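Local coordinates for protein endo-1,4-beta-xylanase (Pseudoalteromonas haloplanktis, PDB 1H12) that hydrolyses internal beta-1,4 linkages of xylan as a cold-adapted family 8 glycoside hydrolase, and probably also acts on beta-1,4-glucans, at residues A[47-52]-A[377-382]; A[74-79]-A[123-128]. One frame throughout, in Å; residues are numbered along the deposited sequence.

Interaction 1 of 2, residues A[47-52]-A[377-382]. With XYP (beta-D-xylopyranose), chain B.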
ATOM      1  N   GLN A  47     -16.619  -4.720 -11.199  1.00 10.53           N
ATOM      2  CA  GLN A  47     -15.494  -4.636 -10.271  1.00 10.37           C
ATOM      3  C   GLN A  47     -14.192  -4.148 -10.963  1.00  9.80           C
ATOM      4  O   GLN A  47     -13.245  -3.748 -10.286  1.00  9.92           O
ATOM      5  CB  GLN A  47     -15.169  -6.001  -9.681  1.00 10.54           C
ATOM      6  CG  GLN A  47     -16.277  -6.671  -8.912  1.00 11.53           C
ATOM      7  CD  GLN A  47     -17.324  -7.377  -9.778  1.00 13.07           C
ATOM      8  OE1 GLN A  47     -17.084  -7.606 -10.969  1.00 13.46           O
ATOM      9  NE2 GLN A  47     -18.491  -7.687  -9.182  1.00 15.76           N
ATOM     10  N   GLN A  48     -14.180  -4.220 -12.290  1.00  9.80           N
ATOM     11  CA  GLN A  48     -12.994  -4.020 -13.083  1.00  9.70           C
ATOM     12  C   GLN A  48     -12.258  -2.731 -12.724  1.00  9.25           C
ATOM     13  O   GLN A  48     -12.826  -1.627 -12.708  1.00  9.73           O
ATOM     14  CB  GLN A  48     -13.409  -3.967 -14.552  1.00 10.52           C
ATOM     15  CG  GLN A  48     -12.265  -3.698 -15.512  1.00 11.04           C
ATOM     16  CD  GLN A  48     -12.713  -3.613 -16.977  1.00 12.87           C
ATOM     17  OE1 GLN A  48     -13.941  -3.650 -17.280  1.00 13.72           O
ATOM     18  NE2 GLN A  48     -11.755  -3.487 -17.870  1.00 12.24           N
ATOM     19  N   LEU A  49     -10.924  -2.882 -12.570  1.00  8.62           N
ATOM     20  CA  LEU A  49     -10.021  -1.745 -12.440  1.00  8.33           C
ATOM     21  C   LEU A  49      -8.917  -1.721 -13.533  1.00  8.01           C
ATOM     22  O   LEU A  49      -8.243  -0.705 -13.676  1.00  8.79           O
ATOM     23  CB  LEU A  49      -9.363  -1.699 -11.051  1.00  8.33           C
ATOM     24  CG  LEU A  49     -10.331  -1.321  -9.947  1.00  9.85           C
ATOM     25  CD1 LEU A  49      -9.699  -1.484  -8.590  1.00 10.58           C
ATOM     26  CD2 LEU A  49     -10.844   0.099 -10.145  1.00 11.27           C
ATOM     27  N   TYR A  50      -8.714  -2.840 -14.200  1.00  8.40           N
ATOM     28  CA  TYR A  50      -7.639  -3.043 -15.156  1.00  8.66           C
ATOM     29  C   TYR A  50      -8.164  -2.803 -16.564  1.00  8.59           C
ATOM     30  O   TYR A  50      -9.047  -3.539 -17.014  1.00  9.80           O
ATOM     31  CB  TYR A  50      -7.164  -4.486 -14.988  1.00 10.02           C
ATOM     32  CG  TYR A  50      -6.238  -5.104 -16.013  1.00  8.86           C
ATOM     33  CD1 TYR A  50      -6.703  -6.079 -16.918  1.00  8.85           C
ATOM     34  CD2 TYR A  50      -4.881  -4.880 -15.971  1.00  8.82           C
ATOM     35  CE1 TYR A  50      -5.835  -6.764 -17.721  1.00  9.12           C
ATOM     36  CE2 TYR A  50      -4.023  -5.571 -16.785  1.00  9.15           C
ATOM     37  CZ  TYR A  50      -4.499  -6.516 -17.694  1.00  9.27           C
ATOM     38  OH  TYR A  50      -3.613  -7.189 -18.507  1.00 10.23           O
ATOM     39  N   TYR A  51      -7.660  -1.774 -17.241  1.00  8.33           N
ATOM     40  CA  TYR A  51      -8.147  -1.343 -18.534  1.00  8.50           C
ATOM     41  C   TYR A  51      -7.035  -1.233 -19.543  1.00  7.98           C
ATOM     42  O   TYR A  51      -5.925  -0.783 -19.239  1.00  8.44           O
ATOM     43  CB  TYR A  51      -8.812   0.040 -18.403  1.00  9.54           C
ATOM     44  CG  TYR A  51     -10.140  -0.007 -17.696  1.00  9.47           C
ATOM     45  CD1 TYR A  51     -10.238  -0.030 -16.335  1.00  9.87           C
ATOM     46  CD2 TYR A  51     -11.326  -0.050 -18.455  1.00 11.41           C
ATOM     47  CE1 TYR A  51     -11.468  -0.105 -15.713  1.00 11.32           C
ATOM     48  CE2 TYR A  51     -12.556  -0.129 -17.805  1.00 12.54           C
ATOM     49  CZ  TYR A  51     -12.625  -0.157 -16.436  1.00 12.01           C
ATOM     50  OH  TYR A  51     -13.834  -0.243 -15.775  1.00 14.44           O
ATOM     51  N   PRO A  52      -7.312  -1.615 -20.786  1.00  8.60           N
ATOM     52  CA  PRO A  52      -6.331  -1.421 -21.854  1.00  8.96           C
ATOM     53  C   PRO A  52      -6.232   0.020 -22.288  1.00  8.90           C
ATOM     54  O   PRO A  52      -7.208   0.775 -22.277  1.00 10.17           O
ATOM     55  CB  PRO A  52      -6.909  -2.313 -22.994  1.00  9.83           C
ATOM     56  CG  PRO A  52      -8.365  -2.277 -22.785  1.00 12.16           C
ATOM     57  CD  PRO A  52      -8.575  -2.229 -21.260  1.00 10.13           C
ATOM     58  N   ASP A 377     -18.643   3.776  -8.278  1.00 14.22           N
ATOM     59  CA  ASP A 377     -17.792   4.913  -8.571  1.00 15.27           C
ATOM     60  C   ASP A 377     -16.624   5.068  -7.630  1.00 13.59           C
ATOM     61  O   ASP A 377     -15.682   5.813  -7.971  1.00 15.07           O
ATOM     62  CB  ASP A 377     -18.619   6.223  -8.491  1.00 18.49           C
ATOM     63  CG  ASP A 377     -19.620   6.377  -9.598  1.00 22.60           C
ATOM     64  OD1 ASP A 377     -19.493   5.741 -10.683  1.00 25.89           O
ATOM     65  OD2 ASP A 377     -20.509   7.256  -9.440  1.00 28.40           O
ATOM     66  N   TYR A 378     -16.651   4.438  -6.456  1.00 12.75           N
ATOM     67  CA  TYR A 378     -15.594   4.566  -5.492  1.00 13.76           C
ATOM     68  C   TYR A 378     -14.715   3.324  -5.420  1.00 12.01           C
ATOM     69  O   TYR A 378     -13.927   3.158  -4.481  1.00 12.39           O
ATOM     70  CB  TYR A 378     -16.150   4.967  -4.101  1.00 15.42           C
ATOM     71  CG  TYR A 378     -16.742   6.348  -4.106  1.00 19.75           C
ATOM     72  CD1 TYR A 378     -15.944   7.458  -4.087  1.00 25.58           C
ATOM     73  CD2 TYR A 378     -18.098   6.521  -4.229  1.00 24.22           C
ATOM     74  CE1 TYR A 378     -16.517   8.791  -4.122  1.00 29.61           C
ATOM     75  CE2 TYR A 378     -18.677   7.838  -4.239  1.00 28.66           C
ATOM     76  CZ  TYR A 378     -17.864   8.916  -4.192  1.00 30.12           C
ATOM     77  OH  TYR A 378     -18.421  10.202  -4.233  1.00 37.06           O
ATOM     78  N   ARG A 379     -14.804   2.453  -6.433  1.00 10.90           N
ATOM     79  CA  ARG A 379     -14.126   1.204  -6.366  1.00  9.97           C
ATOM     80  C   ARG A 379     -12.618   1.263  -6.540  1.00  9.60           C
ATOM     81  O   ARG A 379     -11.952   0.266  -6.261  1.00  9.92           O
ATOM     82  CB  ARG A 379     -14.733   0.175  -7.317  1.00 10.48           C
ATOM     83  CG  ARG A 379     -14.456   0.440  -8.780  1.00 10.30           C
ATOM     84  CD  ARG A 379     -15.082  -0.630  -9.627  1.00 11.22           C
ATOM     85  NE  ARG A 379     -14.831  -0.563 -11.042  1.00 10.91           N
ATOM     86  CZ  ARG A 379     -15.573   0.087 -11.901  1.00 12.82           C
ATOM     87  NH1 ARG A 379     -16.572   0.907 -11.465  1.00 15.27           N
ATOM     88  NH2 ARG A 379     -15.346  -0.072 -13.176  1.00 14.12           N
ATOM     89  N   TYR A 380     -12.045   2.350  -7.050  1.00  9.41           N
ATOM     90  CA  TYR A 380     -10.578   2.359  -7.194  1.00  8.68           C
ATOM     91  C   TYR A 380      -9.888   2.133  -5.896  1.00  8.97           C
ATOM     92  O   TYR A 380      -9.071   1.249  -5.744  1.00 10.65           O
ATOM     93  CB  TYR A 380     -10.111   3.661  -7.860  1.00  9.25           C
ATOM     94  CG  TYR A 380      -8.618   3.898  -7.634  1.00  9.18           C
ATOM     95  CD1 TYR A 380      -7.665   3.247  -8.359  1.00 10.04           C
ATOM     96  CD2 TYR A 380      -8.204   4.808  -6.678  1.00  9.85           C
ATOM     97  CE1 TYR A 380      -6.315   3.448  -8.121  1.00 10.02           C
ATOM     98  CE2 TYR A 380      -6.838   5.024  -6.427  1.00  9.09           C
ATOM     99  CZ  TYR A 380      -5.898   4.312  -7.153  1.00  8.62           C
ATOM    100  OH  TYR A 380      -4.539   4.495  -6.930  1.00  9.86           O
ATOM    101  N   TYR A 381     -10.151   2.976  -4.919  1.00 10.21           N
ATOM    102  CA  TYR A 381      -9.334   2.853  -3.726  1.00 11.29           C
ATOM    103  C   TYR A 381      -9.853   1.697  -2.873  1.00 11.31           C
ATOM    104  O   TYR A 381      -9.027   0.838  -2.387  1.00 12.56           O
ATOM    105  CB  TYR A 381      -9.186   4.129  -2.979  1.00 12.50           C
ATOM    106  CG  TYR A 381      -8.230   4.120  -1.790  1.00 12.22           C
ATOM    107  CD1 TYR A 381      -6.963   3.639  -1.872  1.00 14.44           C
ATOM    108  CD2 TYR A 381      -8.595   4.609  -0.541  1.00 11.62           C
ATOM    109  CE1 TYR A 381      -6.133   3.572  -0.781  1.00 14.50           C
ATOM    110  CE2 TYR A 381      -7.775   4.664   0.485  1.00 12.48           C
ATOM    111  CZ  TYR A 381      -6.494   4.094   0.395  1.00 11.93           C
ATOM    112  OH  TYR A 381      -5.621   4.006   1.466  1.00 10.91           O
ATOM    113  N   ASN A 382     -11.188   1.578  -2.755  1.00  9.73           N
ATOM    114  CA  ASN A 382     -11.764   0.440  -2.039  1.00  9.63           C
ATOM    115  C   ASN A 382     -11.372  -0.895  -2.632  1.00  8.38           C
ATOM    116  O   ASN A 382     -11.010  -1.818  -1.909  1.00  9.14           O
ATOM    117  CB  ASN A 382     -13.274   0.573  -1.956  1.00  9.95           C
ATOM    118  CG  ASN A 382     -13.710   1.697  -0.998  1.00 11.80           C
ATOM    119  OD1 ASN A 382     -14.594   2.536  -1.390  1.00 17.48           O
ATOM    120  ND2 ASN A 382     -13.207   1.729   0.147  1.00 10.23           N
TER
HETATM  121  O1  XYP B 501     -19.377   2.741  -1.818  0.65 33.23           O
HETATM  122  C1  XYP B 501     -18.974   3.841  -0.981  0.65 32.06           C
HETATM  123  C2  XYP B 501     -17.613   3.638  -0.554  0.65 28.91           C
HETATM  124  C3  XYP B 501     -17.060   4.725   0.290  0.65 25.34           C
HETATM  125  C4  XYP B 501     -17.527   6.093  -0.231  0.65 29.72           C
HETATM  126  C5  XYP B 501     -19.007   6.097  -0.571  0.65 31.37           C
HETATM  127  O2  XYP B 501     -17.376   2.383   0.089  0.65 30.33           O
HETATM  128  O3  XYP B 501     -15.643   4.616   0.411  0.65 19.84           O
HETATM  129  O4  XYP B 501     -17.179   7.151   0.621  0.65 32.92           O
HETATM  130  O5  XYP B 501     -19.278   5.016  -1.471  0.65 30.28           O

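Interaction 2 of 2, residues A[74-79]-A[123-128]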
ATOM      1  N   ASP A  74      -8.680   9.337 -13.447  1.00 10.13           N
ATOM      2  CA  ASP A  74      -7.264   9.544 -13.662  1.00  9.50           C
ATOM      3  C   ASP A  74      -6.529   8.238 -13.425  1.00  8.39           C
ATOM      4  O   ASP A  74      -7.162   7.196 -13.280  1.00  9.28           O
ATOM      5  CB  ASP A  74      -6.762  10.754 -12.891  1.00 10.92           C
ATOM      6  CG  ASP A  74      -6.885  10.647 -11.389  1.00 11.62           C
ATOM      7  OD1 ASP A  74      -6.762   9.555 -10.850  1.00 12.32           O
ATOM      8  OD2 ASP A  74      -7.093  11.689 -10.690  1.00 15.63           O
ATOM      9  N   ILE A  75      -5.202   8.298 -13.480  1.00  7.93           N
ATOM     10  CA  ILE A  75      -4.382   7.082 -13.426  1.00  7.55           C
ATOM     11  C   ILE A  75      -3.251   7.400 -12.447  1.00  7.88           C
ATOM     12  O   ILE A  75      -2.573   8.422 -12.609  1.00  8.12           O
ATOM     13  CB  ILE A  75      -3.816   6.740 -14.814  1.00  8.04           C
ATOM     14  CG1 ILE A  75      -4.944   6.680 -15.850  1.00  8.81           C
ATOM     15  CG2 ILE A  75      -3.009   5.476 -14.735  1.00  8.86           C
ATOM     16  CD1 ILE A  75      -4.445   6.540 -17.268  1.00 10.71           C
ATOM     17  N   ARG A  76      -3.076   6.562 -11.433  1.00  7.91           N
ATOM     18  CA  ARG A  76      -2.179   6.844 -10.319  1.00  7.25           C
ATOM     19  C   ARG A  76      -1.105   5.772 -10.185  1.00  6.95           C
ATOM     20  O   ARG A  76      -1.303   4.585 -10.446  1.00  7.87           O
ATOM     21  CB  ARG A  76      -2.998   6.968  -9.036  1.00  8.70           C
ATOM     22  CG  ARG A  76      -3.945   8.150  -9.094  1.00 10.14           C
ATOM     23  CD  ARG A  76      -4.849   8.338  -7.914  1.00 11.05           C
ATOM     24  NE  ARG A  76      -5.763   9.434  -8.228  1.00 12.35           N
ATOM     25  CZ  ARG A  76      -6.215  10.326  -7.380  1.00 14.09           C
ATOM     26  NH1 ARG A  76      -5.972  10.242  -6.064  1.00 14.54           N
ATOM     27  NH2 ARG A  76      -6.989  11.294  -7.867  1.00 15.87           N
ATOM     28  N   THR A  77       0.060   6.172  -9.717  1.00  7.07           N
ATOM     29  CA  THR A  77       1.154   5.256  -9.485  1.00  6.83           C
ATOM     30  C   THR A  77       0.870   4.278  -8.354  1.00  6.94           C
ATOM     31  O   THR A  77       1.285   3.111  -8.449  1.00  7.32           O
ATOM     32  CB  THR A  77       2.499   5.952  -9.273  1.00  7.31           C
ATOM     33  OG1 THR A  77       2.340   6.937  -8.239  1.00  8.03           O
ATOM     34  CG2 THR A  77       2.985   6.569 -10.544  1.00  7.94           C
ATOM     35  N   GLU A  78       0.192   4.702  -7.295  1.00  6.87           N
ATOM     36  CA  GLU A  78      -0.159   3.779  -6.233  1.00  7.27           C
ATOM     37  C   GLU A  78      -0.972   2.614  -6.785  1.00  6.59           C
ATOM     38  O   GLU A  78      -0.616   1.453  -6.638  1.00  7.17           O
ATOM     39  CB  GLU A  78      -0.871   4.505  -5.107  1.00  7.67           C
ATOM     40  CG  GLU A  78       0.116   5.238  -4.205  1.00  8.16           C
ATOM     41  CD  GLU A  78      -0.536   6.179  -3.187  1.00  8.14           C
ATOM     42  OE1 GLU A  78      -1.760   6.401  -3.248  1.00  9.56           O
ATOM     43  OE2 GLU A  78       0.204   6.720  -2.307  1.00  7.84           O
ATOM     44  N   GLY A  79      -2.068   2.930  -7.466  1.00  7.09           N
ATOM     45  CA  GLY A  79      -2.915   1.852  -7.966  1.00  7.28           C
ATOM     46  C   GLY A  79      -2.209   0.939  -8.944  1.00  6.56           C
ATOM     47  O   GLY A  79      -2.419  -0.270  -8.944  1.00  7.13           O
ATOM     48  N   ALA A 123       5.441   9.933 -12.267  1.00  7.92           N
ATOM     49  CA  ALA A 123       4.398  10.965 -12.156  1.00  8.04           C
ATOM     50  C   ALA A 123       3.131  10.369 -11.560  1.00  8.16           C
ATOM     51  O   ALA A 123       2.581   9.411 -12.088  1.00  8.14           O
ATOM     52  CB  ALA A 123       4.112  11.476 -13.551  1.00  8.48           C
ATOM     53  N   TRP A 124       2.661  10.966 -10.473  1.00  7.98           N
ATOM     54  CA  TRP A 124       1.612  10.332  -9.694  1.00  7.55           C
ATOM     55  C   TRP A 124       0.254  10.346 -10.343  1.00  7.72           C
ATOM     56  O   TRP A 124      -0.571   9.507 -10.024  1.00  8.43           O
ATOM     57  CB  TRP A 124       1.548  10.853  -8.270  1.00  8.48           C
ATOM     58  CG  TRP A 124       0.754  12.105  -8.076  1.00  9.94           C
ATOM     59  CD1 TRP A 124       1.170  13.391  -8.202  1.00 11.47           C
ATOM     60  CD2 TRP A 124      -0.627  12.177  -7.656  1.00 10.10           C
ATOM     61  NE1 TRP A 124       0.150  14.243  -7.858  1.00 12.72           N
ATOM     62  CE2 TRP A 124      -0.956  13.509  -7.512  1.00 11.45           C
ATOM     63  CE3 TRP A 124      -1.590  11.225  -7.362  1.00 12.69           C
ATOM     64  CZ2 TRP A 124      -2.214  13.930  -7.059  1.00 14.08           C
ATOM     65  CZ3 TRP A 124      -2.814  11.606  -6.946  1.00 16.36           C
ATOM     66  CH2 TRP A 124      -3.125  12.965  -6.777  1.00 15.96           C
ATOM     67  N   LYS A 125       0.011  11.334 -11.211  1.00  7.83           N
ATOM     68  CA  LYS A 125      -1.303  11.514 -11.817  1.00  8.30           C
ATOM     69  C   LYS A 125      -1.221  11.754 -13.311  1.00  7.97           C
ATOM     70  O   LYS A 125      -0.647  12.765 -13.757  1.00  8.82           O
ATOM     71  CB  LYS A 125      -2.060  12.664 -11.169  1.00  9.42           C
ATOM     72  CG  LYS A 125      -3.491  12.756 -11.582  1.00 11.74           C
ATOM     73  CD  LYS A 125      -4.222  14.016 -11.074  1.00 16.48           C
ATOM     74  CE  LYS A 125      -4.564  13.891  -9.689  1.00 20.56           C
ATOM     75  NZ  LYS A 125      -5.429  15.204  -9.386  1.00 25.31           N
ATOM     76  N   LEU A 126      -1.763  10.810 -14.054  1.00  7.91           N
ATOM     77  CA  LEU A 126      -1.944  10.874 -15.501  1.00  8.21           C
ATOM     78  C   LEU A 126      -3.438  10.946 -15.783  1.00  8.11           C
ATOM     79  O   LEU A 126      -4.260  10.534 -14.975  1.00  8.72           O
ATOM     80  CB  LEU A 126      -1.358   9.647 -16.179  1.00  8.89           C
ATOM     81  CG  LEU A 126       0.143   9.652 -16.546  1.00 10.22           C
ATOM     82  CD1 LEU A 126       1.071  10.035 -15.514  1.00 10.12           C
ATOM     83  CD2 LEU A 126       0.464   8.277 -17.088  1.00 12.03           C
ATOM     84  N   LYS A 127      -3.785  11.423 -16.968  1.00  9.44           N
ATOM     85  CA  LYS A 127      -5.145  11.340 -17.468  1.00  8.87           C
ATOM     86  C   LYS A 127      -5.094  11.059 -18.946  1.00  8.67           C
ATOM     87  O   LYS A 127      -4.060  11.250 -19.576  1.00  9.61           O
ATOM     88  CB  LYS A 127      -5.946  12.645 -17.216  1.00 10.77           C
ATOM     89  CG  LYS A 127      -6.545  12.852 -15.853  1.00 13.39           C
ATOM     90  CD  LYS A 127      -7.310  14.138 -15.767  1.00 15.64           C
ATOM     91  CE  LYS A 127      -7.934  14.268 -14.366  1.00 20.44           C
ATOM     92  NZ  LYS A 127      -8.850  15.463 -14.202  1.00 24.30           N
ATOM     93  N   LEU A 128      -6.235  10.657 -19.507  1.00  9.23           N
ATOM     94  CA  LEU A 128      -6.411  10.687 -20.951  1.00  9.25           C
ATOM     95  C   LEU A 128      -6.972  12.075 -21.329  1.00  9.30           C
ATOM     96  O   LEU A 128      -7.902  12.563 -20.690  1.00 10.98           O
ATOM     97  CB  LEU A 128      -7.320   9.570 -21.422  1.00 10.27           C
ATOM     98  CG  LEU A 128      -6.941   8.174 -21.026  1.00 13.66           C
ATOM     99  CD1 LEU A 128      -7.783   7.135 -21.725  1.00 16.72           C
ATOM    100  CD2 LEU A 128      -5.495   7.852 -21.264  1.00 14.78           C
TER
HETATM  101  O   HOH W   1       0.227   7.993 -12.745  1.00  8.33           O

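Interaction 1 of 2, residues A[47-52]-A[377-382]
The guanidinium of R379 meets segment 47-52 at its edge: the carbonyl oxygen of Q48 lies near its plane, and so does the hydroxyl of Y51. On the Y51 ring the arrangement is reciprocal, with R379 NH2 at the edge, while Q48 NE2 sits over one face, displaced toward the rim, and donates a nearly straight hydrogen bond (176°) to Y50 O. The ring of Y378 takes no part in this contact but has C4 of the bound xylose over one face, offset toward the rim.

R379 illustrates how one arginine can tie a helix start to a loop. Its CG lies between the backbone N and the carbonyl carbon (chi1 72°), and the chain then runs extended to NE. Both R379 NE, at 2.8 Å, and R379 NH2, at 3.0 Å, donate to Q48 O, a side-on grip on a single atom. NE comes from above the carbonyl plane, NH2 within it. Y51 OH stands tip to tip with the group, 3.0 Å from R379 NH2. In the (alpha/alpha)6 barrel of family 8, this joins helix 379-392 to the loop leading into strand 50-55. An alanine at R379 would probably leave the buried carbonyl of Q48 without these two donors and open a gap beside L49. L49 lies alongside the arginine, running the opposite way, with L49 CD2 3.9 Å from R379 CG and 3.7 Å from Y380 CA. R379 NH1 is hydrogen-bonded to G376 O.

Interaction 2 of 2, residues A[74-79]-A[123-128]
I75 and L126 form an antiparallel hydrogen-bonded pair, an example of a short strand joined to its neighbour by backbone pairing and dressed by its side chains. Of the two bonds, that from L126 N to I75 O (2.9 Å) is nearly straight and that from I75 N to L126 O (2.8 Å) is bent. On the side of the sheet that carries these two residues, I75 CB and L126 CB meet at 4.0 Å. Toward the helix start the pairing fades: T77 N reaches W124 O only weakly, where the second strand turns a corner, and a water donates to both I75 O and A123 O.

On the face with R76 and K125, the side chains of R76 and W124 run side by side. W124 CZ3 lies under one face of the guanidinium, 3.6 Å from R76 NH1, with the planes 83° apart, an edge-to-face approach. W124 CG lies between backbone N and carbonyl carbon (chi1 85°), and K125 CB sits over the ring centre.

D74 CB packs 3.6 Å from K127 CG, and its carboxylate fixes the guanidinium's rotation side-on, D74 OD1 to R76 NE at 2.8 Å and D74 OD2 to R76 NH2 at 2.9 Å. K125 NZ, 4.1 Å from D74 OD2 and beyond a salt bridge, would probably help stabilise this negative charge, with the R76 guanidinium a like charge nearby. In the second shell, D138 accepts from W124 NE1. Strand 74-76 lies between strands 58-66 and 123-128, running into helix 77-89, while F102 of helix 93-107 packs against I75 and L126.

Interactions 1 and 2, their centres about 13 Å apart, attach to the same antiparallel sheet: 47-52 enters one of its two edge strands, 50-55, whereas 74-79 and 123-128 supply two inner strands. Y380 connects them directly, Y380 OH lying 3.0 Å from G79 N and 3.6 Å from R76 CB, so helix 379-392 packs against the start of helix 77-89. Along the chain, interaction 2 is nested within the loop that interaction 1 closes. Only interaction 1 carries pocket residues, Y378 and N382, which line the xylose site together with Q327, G341 and E342. The R379 side chain is about 8 Å from bound alpha-D-xylopyranose, against about 13 Å for R76.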